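Side-chain contact in TsrD (Streptomyces laurentii, PDB 5X7L), which is a SnoaL-like protein of the NTF2 clan, with an alpha-plus-beta fold in which helices pack against a curved antiparallel sheet: residues B[11-16]-B[78-83]. Sequence-based numbering, arbitrary orientation.
Sequences QLMEHF and AVARMT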
# COMPACT_ATOMS: atom_id res chain seq x y z
N GLN B 11 -18.70 -0.73 9.48
CA GLN B 11 -19.15 0.42 10.26
C GLN B 11 -17.97 1.24 10.78
O GLN B 11 -18.03 2.47 10.77
CB GLN B 11 -20.05 -0.01 11.42
CG GLN B 11 -20.61 1.15 12.24
CD GLN B 11 -21.50 2.07 11.42
OE1 GLN B 11 -21.05 3.11 10.92
NE2 GLN B 11 -22.76 1.70 11.27
N LEU B 12 -16.91 0.58 11.24
CA LEU B 12 -15.69 1.28 11.64
C LEU B 12 -15.17 2.13 10.49
O LEU B 12 -14.82 3.29 10.67
CB LEU B 12 -14.59 0.31 12.09
CG LEU B 12 -14.82 -0.55 13.33
CD1 LEU B 12 -13.59 -1.40 13.59
CD2 LEU B 12 -15.16 0.28 14.55
N MSE B 13 -15.14 1.54 9.30
CA MSE B 13 -14.63 2.25 8.13
C MSE B 13 -15.50 3.44 7.77
O MSE B 13 -14.98 4.46 7.34
CB MSE B 13 -14.52 1.32 6.92
CG MSE B 13 -13.37 0.33 7.03
SE MSE B 13 -11.63 1.18 7.33
CE MSE B 13 -11.69 2.54 5.93
N GLU B 14 -16.82 3.32 7.94
CA GLU B 14 -17.70 4.46 7.65
C GLU B 14 -17.35 5.65 8.55
O GLU B 14 -17.29 6.79 8.10
CB GLU B 14 -19.17 4.08 7.82
CG GLU B 14 -19.69 3.15 6.74
N HIS B 15 -17.09 5.37 9.83
CA HIS B 15 -16.66 6.42 10.74
C HIS B 15 -15.30 6.99 10.37
O HIS B 15 -15.09 8.20 10.44
CB HIS B 15 -16.64 5.91 12.18
CG HIS B 15 -17.99 5.81 12.80
ND1 HIS B 15 -18.75 6.92 13.11
CD2 HIS B 15 -18.73 4.74 13.18
CE1 HIS B 15 -19.89 6.54 13.65
NE2 HIS B 15 -19.91 5.22 13.71
N PHE B 16 -14.37 6.11 9.99
CA PHE B 16 -13.03 6.55 9.60
C PHE B 16 -13.11 7.53 8.43
O PHE B 16 -12.54 8.61 8.46
CB PHE B 16 -12.15 5.35 9.25
CG PHE B 16 -10.73 5.70 8.92
CD1 PHE B 16 -9.80 5.90 9.93
CD2 PHE B 16 -10.32 5.84 7.61
CE1 PHE B 16 -8.49 6.22 9.63
CE2 PHE B 16 -9.01 6.16 7.30
CZ PHE B 16 -8.09 6.36 8.32
N ALA B 78 -8.05 -5.45 9.16
CA ALA B 78 -8.87 -4.82 8.14
C ALA B 78 -7.97 -4.08 7.17
O ALA B 78 -7.13 -3.28 7.59
CB ALA B 78 -9.87 -3.87 8.77
N VAL B 79 -8.13 -4.35 5.88
CA VAL B 79 -7.35 -3.68 4.85
C VAL B 79 -8.26 -2.79 4.02
O VAL B 79 -9.22 -3.27 3.43
CB VAL B 79 -6.65 -4.69 3.92
CG1 VAL B 79 -5.80 -3.95 2.90
CG2 VAL B 79 -5.82 -5.67 4.74
N ALA B 80 -7.95 -1.50 4.00
CA ALA B 80 -8.74 -0.53 3.25
C ALA B 80 -7.89 0.08 2.14
O ALA B 80 -6.87 0.72 2.41
CB ALA B 80 -9.25 0.57 4.17
N ARG B 81 -8.29 -0.16 0.89
CA ARG B 81 -7.69 0.53 -0.25
C ARG B 81 -8.55 1.75 -0.53
O ARG B 81 -9.77 1.63 -0.69
CB ARG B 81 -7.62 -0.37 -1.48
CG ARG B 81 -6.99 0.32 -2.68
CD ARG B 81 -6.60 -0.64 -3.78
NE ARG B 81 -7.74 -1.31 -4.40
CZ ARG B 81 -8.48 -0.80 -5.39
NH1 ARG B 81 -8.23 0.41 -5.87
NH2 ARG B 81 -9.48 -1.51 -5.90
N MSE B 82 -7.92 2.93 -0.58
CA MSE B 82 -8.65 4.19 -0.65
C MSE B 82 -8.05 5.13 -1.67
O MSE B 82 -6.91 4.95 -2.11
CB MSE B 82 -8.66 4.86 0.73
CG MSE B 82 -9.47 4.06 1.75
SE MSE B 82 -9.31 4.74 3.57
CE MSE B 82 -7.56 4.01 3.97
N THR B 83 -8.84 6.13 -2.04
CA THR B 83 -8.41 7.22 -2.91
C THR B 83 -8.57 8.53 -2.14
O THR B 83 -9.63 8.78 -1.55
CB THR B 83 -9.22 7.26 -4.22
OG1 THR B 83 -8.98 6.05 -4.95
CG2 THR B 83 -8.80 8.44 -5.08
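Met13, a selenomethionine, leaves helix 6-22 toward the sheet and sets its terminal methyl on Ala80: CE lies 3.6 Å from Ala80 CB, with SE of Met13 a little farther from the same carbon at 4.0 Å. The Met13 chain is bent at chi2 and chi3, which turns SE and CE together to the Ala80 methyl. From strand 77-88, Met82, also a selenomethionine, slants across Met13, and its SE sits 4.0 Å from Met13 CE. One turn on along the helix, Phe16 has CG anti to the backbone N (chi1 -176°), and the ring reaches Met82 through its CE2 corner, 4.0 Å from Met82 SE. The two side chains run at about a right angle, and Met82 SE stands 5.2 Å from the centroid of the Phe16 ring, 74° off the ring normal, an oblique Met-aromatic contact. This is the helix-on-sheet core of the NTF2-like cone: helix 6-22 crosses the inner face of the curved sheet, the two short segments inclined at 43° and their axes 10.8 Å apart. Met13 also touches Leu71 and Phe117. Val79, pointing to the other face, packs on Val79 of the second subunit. Phe110 meets the Phe16 ring edge-to-face, while Leu68 touches both Ala80 and Met82; a bound isopropyl alcohol, probably from the crystallisation liquor, lies about 4 Å from the Phe16 side chain.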